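Local coordinates for protein putative alkaline phosphatase (Pseudomonas fluorescens, PDB 4F1V) that binds phosphate with high affinity in the periplasm and probably hands it to an ABC transporter for import, at residues 155-160 with 272-277; 91-96 with 208-213; 82-87 with 298-303. All coordinates share one frame; numbering follows the deposited sequence. Where two conformers were deposited one is given.

Contacts 2 and 3 hold the two ends of the same long strand, 85-94. Contact 3 pairs its start with the end of strand 291-299, its neighbour in the five-stranded sheet, and contact 2 secures the chain where it leaves that sheet; their centres lie about 28 Å apart. Contact 1 joins the end of helix 147-159 to the loop after strand 272-273, separate from that sheet, its nearest atoms about 7 Å from contact 2 and about 13 Å from contact 3. Contact 2 approaches the bound hydrogenphosphate, the Met208 side chain lying about 8 Å from it. Contact 1 is related to it through helix 147-159, which begins with the pocket residues Gly147 and Thr148.

Contact 1: 155-160 with 272-277; sequences FLNAKC and FGPDNT
Ala158 rests its CB on the peptide between Gly273 and Pro274, 3.7 Å from Pro274 N and 3.8 Å from Gly273 C. A small methyl suits a place where the two backbones run so close, the CA atoms of Ala158 and Pro274 being 4.4 Å apart. Beside it, OD1 of Asn157 reaches toward CG of the proline ring; the side chain extends with CG anti to the backbone N (chi1 170°), and ND2 bonds Phe167 O.

One water donates to Ala158 O at 2.8 Å and accepts from Asp275 N, joining a carbonyl of the last helical turn to the loop. Lys159 NZ and Asp275 OD1 stand 4.3 Å apart, too far for a salt bridge. In one conformer of Asp275 two further waters can bridge this ammonium group to the carboxylate, a link that is doubtful for the other conformer. A long, flexible, charged side chain suits this watery margin, and NZ also bonds a sulfate ion, probably from the crystallisation liquor.

Behind this layer, Lys159 CG lies 3.7 Å above the ring of Phe155, offset toward the rim, so that the aliphatic part of the lysine is packed. Glycine suits position 273, since a CB there would collide with Pro274 CD; its backbone pairs with Gln281. Just past the helix, the disulfide of Cys160 with Cys115 ties the chain to helix 111-119. The whole is a water-mediated seam between the C-terminal end of a helix and a surface loop in a Venus flytrap fold, whose phosphate pocket includes residues at that helix's other end.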
loop_
_atom_site.group_PDB
_atom_site.type_symbol
_atom_site.label_atom_id
_atom_site.label_comp_id
_atom_site.label_asym_id
_atom_site.label_seq_id
_atom_site.Cartn_x
_atom_site.Cartn_y
_atom_site.Cartn_z
ATOM N N PHE A 155 5.546 6.527 -8.489
ATOM C CA PHE A 155 4.902 7.310 -9.561
ATOM C C PHE A 155 5.771 8.540 -9.881
ATOM O O PHE A 155 6.078 8.852 -11.041
ATOM C CB PHE A 155 3.484 7.710 -9.151
ATOM C CG PHE A 155 2.779 8.476 -10.233
ATOM C CD1 PHE A 155 2.229 7.786 -11.306
ATOM C CD2 PHE A 155 2.623 9.849 -10.236
ATOM C CE1 PHE A 155 1.553 8.432 -12.328
ATOM C CE2 PHE A 155 1.963 10.527 -11.261
ATOM C CZ PHE A 155 1.428 9.811 -12.295
ATOM N N LEU A 156 6.209 9.276 -8.838
ATOM C CA LEU A 156 7.037 10.455 -9.056
ATOM C C LEU A 156 8.352 10.064 -9.763
ATOM O O LEU A 156 8.826 10.768 -10.666
ATOM C CB LEU A 156 7.327 11.156 -7.735
ATOM C CG LEU A 156 6.113 11.637 -6.937
ATOM C CD1 LEU A 156 6.605 12.272 -5.640
ATOM C CD2 LEU A 156 5.228 12.599 -7.729
ATOM N N ASN A 157 8.950 8.933 -9.352
ATOM C CA ASN A 157 10.184 8.462 -9.951
ATOM C C ASN A 157 9.978 8.206 -11.470
ATOM O O ASN A 157 10.859 8.474 -12.278
ATOM C CB ASN A 157 10.661 7.208 -9.206
ATOM C CG ASN A 157 11.787 6.508 -9.903
ATOM O OD1 ASN A 157 11.575 5.551 -10.656
ATOM N ND2 ASN A 157 13.022 6.946 -9.652
ATOM N N ALA A 158 8.816 7.672 -11.820
ATOM C CA ALA A 158 8.538 7.306 -13.186
ATOM C C ALA A 158 8.158 8.495 -14.097
ATOM O O ALA A 158 8.346 8.423 -15.300
ATOM C CB ALA A 158 7.410 6.295 -13.246
ATOM N N LYS A 159 7.643 9.608 -13.502
ATOM C CA LYS A 159 7.006 10.663 -14.270
ATOM C C LYS A 159 7.654 12.008 -14.208
ATOM O O LYS A 159 7.472 12.883 -15.054
ATOM C CB LYS A 159 5.510 10.804 -13.837
ATOM C CG LYS A 159 4.658 9.579 -14.172
ATOM C CD LYS A 159 4.440 9.327 -15.640
ATOM C CE LYS A 159 3.604 8.145 -15.912
ATOM N NZ LYS A 159 3.277 8.055 -17.365
ATOM N N CYS A 160 8.381 12.292 -13.122
ATOM C CA CYS A 160 8.846 13.663 -12.805
ATOM C C CYS A 160 10.263 13.853 -13.342
ATOM O O CYS A 160 11.247 13.839 -12.598
ATOM C CB CYS A 160 8.765 13.932 -11.346
ATOM S SG CYS A 160 7.127 13.748 -10.618
ATOM N N PHE A 272 4.355 -0.884 -10.243
ATOM C CA PHE A 272 4.343 0.026 -11.369
ATOM C C PHE A 272 5.635 0.801 -11.405
ATOM O O PHE A 272 6.357 0.911 -10.359
ATOM C CB PHE A 272 3.083 0.946 -11.300
ATOM C CG PHE A 272 1.813 0.210 -11.530
ATOM C CD1 PHE A 272 1.169 -0.464 -10.473
ATOM C CD2 PHE A 272 1.255 0.134 -12.809
ATOM C CE1 PHE A 272 -0.001 -1.166 -10.730
ATOM C CE2 PHE A 272 0.088 -0.559 -13.033
ATOM C CZ PHE A 272 -0.549 -1.236 -12.000
ATOM N N GLY A 273 5.997 1.358 -12.548
ATOM C CA GLY A 273 7.271 2.021 -12.698
ATOM C C GLY A 273 7.353 2.634 -14.077
ATOM O O GLY A 273 6.369 2.827 -14.786
ATOM N N PRO A 274 8.582 3.007 -14.479
ATOM C CA PRO A 274 8.775 3.710 -15.756
ATOM C C PRO A 274 8.313 2.903 -16.952
ATOM O O PRO A 274 8.352 1.648 -16.947
ATOM C CB PRO A 274 10.284 3.913 -15.788
ATOM C CG PRO A 274 10.723 3.942 -14.347
ATOM C CD PRO A 274 9.843 2.870 -13.723
ATOM N N ASP A 275 7.910 3.664 -17.966
ATOM C CA ASP A 275 7.560 3.121 -19.229
ATOM C C ASP A 275 8.708 2.259 -19.841
ATOM O O ASP A 275 9.844 2.469 -19.654
ATOM C CB ASP A 275 7.182 4.216 -20.261
ATOM C CG ASP A 275 5.936 4.990 -19.943
ATOM O OD1 ASP A 275 5.195 4.583 -19.070
ATOM O OD2 ASP A 275 5.776 6.073 -20.614
ATOM N N ASN A 276 8.247 1.283 -20.646
ATOM C CA ASN A 276 9.075 0.433 -21.492
ATOM C C ASN A 276 10.241 -0.183 -20.699
ATOM O O ASN A 276 11.364 -0.293 -21.187
ATOM C CB ASN A 276 9.402 1.093 -22.796
ATOM C CG ASN A 276 8.118 1.486 -23.568
ATOM O OD1 ASN A 276 7.188 0.652 -23.961
ATOM N ND2 ASN A 276 8.005 2.782 -23.771
ATOM N N THR A 277 9.909 -0.656 -19.465
ATOM C CA THR A 277 10.897 -1.261 -18.562
ATOM C C THR A 277 10.393 -2.570 -18.072
ATOM O O THR A 277 9.365 -2.676 -17.383
ATOM C CB THR A 277 11.163 -0.302 -17.375
ATOM O OG1 THR A 277 11.554 0.977 -17.877
ATOM C CG2 THR A 277 12.292 -0.796 -16.511
HETATM O O HOH W 1 7.677 6.616 -17.382
HETATM O O HOH W 2 2.576 5.570 -18.638
HETATM O O HOH W 3 5.656 7.953 -18.690
#

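Contact 2: 91-96 with 208-213; sequences VGTSVA and MSPDFA
Ala96 N donates to Met208 O over 2.9 Å, in the plane of the carbonyl and with an angle of 152° at the hydrogen. The return bond, from Met208 N to Ala96 O, is short but badly bent and therefore weak. Together they make a single antiparallel bridge, a hydrogen-bonded pair, just beyond the end of strand 85-94.

Pro210 supplies the other half of the contact. Its ring crosses the Thr93 side chain at about a right angle, and CD comes within 3.2 Å of Thr93 OG1. That hydroxyl sits anti to the backbone N (chi1 -170°) and donates in plane, on a lone pair, to Ser94 O at 2.8 Å, which fixes its rotation. Ser94 O in turn lies 3.2 Å from Pro210 CD. Hydrogens on a carbon next to the proline nitrogen are somewhat positive, a character that suits two oxygens as neighbours. Ser94 OG approaches CB of the same ring to 3.4 Å and bonds to Pro242 O, so the hydroxyl is satisfied although buried.

Farther along, the CB atoms of Ala96 and Ala213 meet at 3.5 Å, a tight fit that larger side chains could hardly share. Ala213 is brought there by a turn closed by the bond from its N to Ser209 O, and Ser209 OG bonds to Leu10 O. Buried hydroxyls in this contact thus find partners in backbone oxygens, one of them belonging to a residue of the phosphate pocket, Leu10, while alanine and proline give compact, stiff surfaces.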
loop_
_atom_site.group_PDB
_atom_site.type_symbol
_atom_site.label_atom_id
_atom_site.label_comp_id
_atom_site.label_asym_id
_atom_site.label_seq_id
_atom_site.Cartn_x
_atom_site.Cartn_y
_atom_site.Cartn_z
ATOM N N VAL A 91 -4.963 -6.329 -2.043
ATOM C CA VAL A 91 -5.900 -5.559 -2.847
ATOM C C VAL A 91 -5.092 -4.541 -3.691
ATOM O O VAL A 91 -3.988 -4.214 -3.376
ATOM C CB VAL A 91 -6.974 -4.807 -2.011
ATOM C CG1 VAL A 91 -7.706 -5.766 -1.071
ATOM C CG2 VAL A 91 -6.339 -3.672 -1.177
ATOM N N GLY A 92 -5.780 -4.046 -4.772
ATOM C CA GLY A 92 -5.245 -2.865 -5.471
ATOM C C GLY A 92 -5.737 -1.570 -4.871
ATOM O O GLY A 92 -6.827 -1.544 -4.233
ATOM N N THR A 93 -5.013 -0.502 -5.095
ATOM C CA THR A 93 -5.366 0.798 -4.551
ATOM C C THR A 93 -4.877 1.932 -5.433
ATOM O O THR A 93 -3.772 1.859 -6.000
ATOM C CB THR A 93 -4.756 0.970 -3.101
ATOM O OG1 THR A 93 -5.276 2.128 -2.492
ATOM C CG2 THR A 93 -3.247 0.928 -3.049
ATOM N N SER A 94 -5.676 3.001 -5.483
ATOM C CA SER A 94 -5.179 4.267 -5.976
ATOM C C SER A 94 -4.361 4.977 -4.828
ATOM O O SER A 94 -4.379 4.534 -3.675
ATOM C CB SER A 94 -6.324 5.180 -6.437
ATOM O OG SER A 94 -7.165 5.472 -5.316
ATOM N N VAL A 95 -3.696 6.068 -5.196
ATOM C CA VAL A 95 -3.126 6.984 -4.249
ATOM C C VAL A 95 -3.777 8.360 -4.518
ATOM O O VAL A 95 -3.624 8.902 -5.634
ATOM C CB VAL A 95 -1.590 7.082 -4.357
ATOM C CG1 VAL A 95 -1.065 8.132 -3.355
ATOM C CG2 VAL A 95 -0.948 5.728 -4.156
ATOM N N ALA A 96 -4.531 8.845 -3.548
ATOM C CA ALA A 96 -5.296 10.099 -3.671
ATOM C C ALA A 96 -4.425 11.326 -3.245
ATOM O O ALA A 96 -3.466 11.158 -2.497
ATOM C CB ALA A 96 -6.546 9.989 -2.782
ATOM N N MET A 208 -2.221 10.092 -0.178
ATOM C CA MET A 208 -3.011 9.407 0.866
ATOM C C MET A 208 -3.740 8.176 0.354
ATOM O O MET A 208 -4.250 8.135 -0.783
ATOM C CB MET A 208 -4.068 10.414 1.388
ATOM C CG MET A 208 -4.915 9.988 2.563
ATOM S SD MET A 208 -3.998 9.425 4.026
ATOM C CE MET A 208 -3.003 10.861 4.330
ATOM N N SER A 209 -3.869 7.207 1.256
ATOM C CA SER A 209 -4.828 6.122 1.103
ATOM C C SER A 209 -6.186 6.640 0.601
ATOM O O SER A 209 -6.696 7.617 1.178
ATOM C CB SER A 209 -5.075 5.459 2.481
ATOM O OG SER A 209 -6.131 4.582 2.431
ATOM N N PRO A 210 -6.819 5.983 -0.367
ATOM C CA PRO A 210 -8.120 6.474 -0.820
ATOM C C PRO A 210 -9.195 6.292 0.221
ATOM O O PRO A 210 -10.228 6.977 0.160
ATOM C CB PRO A 210 -8.361 5.670 -2.100
ATOM C CG PRO A 210 -7.597 4.380 -1.846
ATOM C CD PRO A 210 -6.350 4.812 -1.127
ATOM N N ASP A 211 -8.982 5.411 1.186
ATOM C CA ASP A 211 -9.936 5.352 2.319
ATOM C C ASP A 211 -9.873 6.630 3.137
ATOM O O ASP A 211 -10.806 7.410 3.255
ATOM C CB ASP A 211 -9.634 4.131 3.190
ATOM C CG ASP A 211 -10.473 4.166 4.469
ATOM O OD1 ASP A 211 -9.943 3.861 5.539
ATOM O OD2 ASP A 211 -11.688 4.560 4.349
ATOM N N PHE A 212 -8.712 6.960 3.696
ATOM C CA PHE A 212 -8.574 8.090 4.559
ATOM C C PHE A 212 -8.658 9.474 3.837
ATOM O O PHE A 212 -8.846 10.512 4.496
ATOM C CB PHE A 212 -7.287 8.002 5.376
ATOM C CG PHE A 212 -7.334 6.847 6.394
ATOM C CD1 PHE A 212 -8.211 6.882 7.490
ATOM C CD2 PHE A 212 -6.604 5.695 6.180
ATOM C CE1 PHE A 212 -8.282 5.822 8.381
ATOM C CE2 PHE A 212 -6.647 4.664 7.121
ATOM C CZ PHE A 212 -7.525 4.708 8.203
ATOM N N ALA A 213 -8.525 9.499 2.509
ATOM C CA ALA A 213 -8.543 10.773 1.793
ATOM C C ALA A 213 -9.885 11.475 1.799
ATOM O O ALA A 213 -9.915 12.680 1.558
ATOM C CB ALA A 213 -8.048 10.596 0.370
#

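Contact 3: 82-87 with 298-303; sequences WGKLIQ and FSQCYA
Phe298 meets Ile86 at the base of the side chains, CB to CB 4.5 Å, and its ring then turns away from the pair. There it stacks on Trp59 and meets Phe315 edge-to-face, so an aromatic residue suits the place. The Trp82 indole also leads away from 298-303, packing on Tyr74 of helix 68-77 and on Arg369 and Pro370. Ile86 uses its far end: CD1 lies 3.7 Å from Gln300 CA, and the branched, apolar side chain suits a buried strand.

The backbones form an antiparallel ladder. Ile86 and Phe298 exchange two bonds, and Gln300 N donates to Lys84 O at 2.9 Å, nearly along the C=O axis. Gln300 OE1 passes Lys84 CB at 3.8 Å and is linked to Lys84 N by one water in either of two alternative positions, while NE2 bonds Ser357 O and Ala355 O.

Ser299 OG, anti to the backbone N (chi1 -173°), donates to Cys301 O at 2.7 Å and accepts from a water that also bonds Gly83 O. An alanine here would probably leave Cys301 O without this donor and break the water link to Gly83. Glycine fits position 83 because a CB there would jam against Trp82 O and clash with Cys301 SG, 4.1 Å from Gly83 CA. Cys301 is disulfide-bonded to Cys364, so the ladder's end combines backbone bonds, a buried hydroxyl and a covalent tie, which probably restrain it.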
loop_
_atom_site.group_PDB
_atom_site.type_symbol
_atom_site.label_atom_id
_atom_site.label_comp_id
_atom_site.label_asym_id
_atom_site.label_seq_id
_atom_site.Cartn_x
_atom_site.Cartn_y
_atom_site.Cartn_z
ATOM N N TRP A 82 11.685 -21.616 10.974
ATOM C CA TRP A 82 10.338 -21.082 10.907
ATOM C C TRP A 82 9.650 -21.318 9.552
ATOM O O TRP A 82 8.444 -21.125 9.464
ATOM C CB TRP A 82 10.342 -19.542 11.220
ATOM C CG TRP A 82 10.672 -19.227 12.626
ATOM C CD1 TRP A 82 10.940 -20.123 13.645
ATOM C CD2 TRP A 82 10.843 -17.907 13.175
ATOM N NE1 TRP A 82 11.210 -19.417 14.811
ATOM C CE2 TRP A 82 11.187 -18.077 14.556
ATOM C CE3 TRP A 82 10.740 -16.609 12.635
ATOM C CZ2 TRP A 82 11.385 -17.008 15.381
ATOM C CZ3 TRP A 82 10.931 -15.534 13.470
ATOM C CH2 TRP A 82 11.285 -15.712 14.815
ATOM N N GLY A 83 10.415 -21.737 8.553
ATOM C CA GLY A 83 9.854 -21.920 7.215
ATOM C C GLY A 83 9.982 -20.656 6.356
ATOM O O GLY A 83 10.358 -19.569 6.833
ATOM N N LYS A 84 9.697 -20.824 5.071
ATOM C CA LYS A 84 9.670 -19.692 4.142
ATOM C C LYS A 84 8.614 -18.647 4.539
ATOM O O LYS A 84 7.494 -19.009 4.895
ATOM C CB LYS A 84 9.332 -20.225 2.719
ATOM C CG LYS A 84 10.506 -20.905 2.056
ATOM C CD LYS A 84 10.160 -21.573 0.717
ATOM C CE LYS A 84 9.752 -20.630 -0.362
ATOM N NZ LYS A 84 10.666 -19.518 -0.620
ATOM N N LEU A 85 8.930 -17.372 4.381
ATOM C CA LEU A 85 7.852 -16.391 4.443
ATOM C C LEU A 85 7.133 -16.367 3.076
ATOM O O LEU A 85 7.679 -16.779 2.029
ATOM C CB LEU A 85 8.335 -14.985 4.857
ATOM C CG LEU A 85 9.278 -14.188 3.926
ATOM C CD1 LEU A 85 8.609 -13.578 2.690
ATOM C CD2 LEU A 85 9.986 -13.078 4.679
ATOM N N ILE A 86 5.934 -15.827 3.139
ATOM C CA ILE A 86 4.994 -15.619 2.048
ATOM C C ILE A 86 4.701 -14.106 1.974
ATOM O O ILE A 86 4.356 -13.491 2.975
ATOM C CB ILE A 86 3.701 -16.402 2.301
ATOM C CG1 ILE A 86 3.979 -17.915 2.285
ATOM C CG2 ILE A 86 2.611 -15.989 1.291
ATOM C CD1 ILE A 86 2.809 -18.783 2.771
ATOM N N GLN A 87 4.815 -13.548 0.763
ATOM C CA GLN A 87 4.462 -12.136 0.493
ATOM C C GLN A 87 3.482 -12.168 -0.701
ATOM O O GLN A 87 3.838 -12.669 -1.769
ATOM C CB GLN A 87 5.695 -11.355 0.135
ATOM C CG GLN A 87 5.392 -9.844 -0.054
ATOM C CD GLN A 87 6.615 -9.006 -0.450
ATOM O OE1 GLN A 87 6.862 -7.915 0.085
ATOM N NE2 GLN A 87 7.377 -9.507 -1.421
ATOM N N PHE A 298 3.108 -13.393 5.590
ATOM C CA PHE A 298 2.799 -14.502 6.493
ATOM C C PHE A 298 4.003 -15.474 6.511
ATOM O O PHE A 298 4.920 -15.366 5.706
ATOM C CB PHE A 298 1.537 -15.253 6.038
ATOM C CG PHE A 298 0.221 -14.611 6.447
ATOM C CD1 PHE A 298 -0.299 -13.500 5.786
ATOM C CD2 PHE A 298 -0.464 -15.103 7.551
ATOM C CE1 PHE A 298 -1.506 -12.920 6.212
ATOM C CE2 PHE A 298 -1.636 -14.508 7.977
ATOM C CZ PHE A 298 -2.157 -13.446 7.310
ATOM N N SER A 299 3.930 -16.455 7.431
ATOM C CA SER A 299 4.810 -17.645 7.341
ATOM C C SER A 299 4.104 -18.767 6.624
ATOM O O SER A 299 2.888 -18.955 6.777
ATOM C CB SER A 299 5.171 -18.063 8.778
ATOM O OG SER A 299 6.157 -19.114 8.724
ATOM N N GLN A 300 4.891 -19.582 5.909
ATOM C CA GLN A 300 4.339 -20.838 5.406
ATOM C C GLN A 300 4.007 -21.804 6.565
ATOM O O GLN A 300 3.124 -22.623 6.451
ATOM C CB GLN A 300 5.285 -21.526 4.455
ATOM C CG GLN A 300 4.721 -22.756 3.795
ATOM C CD GLN A 300 5.673 -23.471 2.853
ATOM O OE1 GLN A 300 6.771 -22.987 2.524
ATOM N NE2 GLN A 300 5.233 -24.622 2.384
ATOM N N CYS A 301 4.779 -21.708 7.666
ATOM C CA CYS A 301 4.728 -22.725 8.713
ATOM C C CYS A 301 4.580 -22.049 10.096
ATOM O O CYS A 301 5.247 -21.028 10.401
ATOM C CB CYS A 301 5.998 -23.588 8.738
ATOM S SG CYS A 301 6.472 -24.311 7.146
ATOM N N TYR A 302 3.769 -22.679 10.939
ATOM C CA TYR A 302 3.573 -22.292 12.322
ATOM C C TYR A 302 3.751 -23.538 13.187
ATOM O O TYR A 302 3.162 -24.571 12.859
ATOM C CB TYR A 302 2.186 -21.630 12.563
ATOM C CG TYR A 302 2.074 -20.314 11.822
ATOM C CD1 TYR A 302 1.667 -20.252 10.485
ATOM C CD2 TYR A 302 2.393 -19.109 12.449
ATOM C CE1 TYR A 302 1.613 -19.063 9.781
ATOM C CE2 TYR A 302 2.362 -17.891 11.754
ATOM C CZ TYR A 302 1.957 -17.861 10.414
ATOM O OH TYR A 302 1.920 -16.710 9.665
ATOM N N ALA A 303 4.539 -23.495 14.245
ATOM C CA ALA A 303 4.721 -24.692 15.056
ATOM C C ALA A 303 3.376 -25.201 15.551
ATOM O O ALA A 303 3.143 -26.424 15.671
ATOM C CB ALA A 303 5.656 -24.432 16.259
HETATM O O HOH W 4 8.485 -17.982 8.097
HETATM O O HOH W 5 8.781 -23.359 4.428
HETATM O O HOH W 6 9.237 -23.422 3.889
#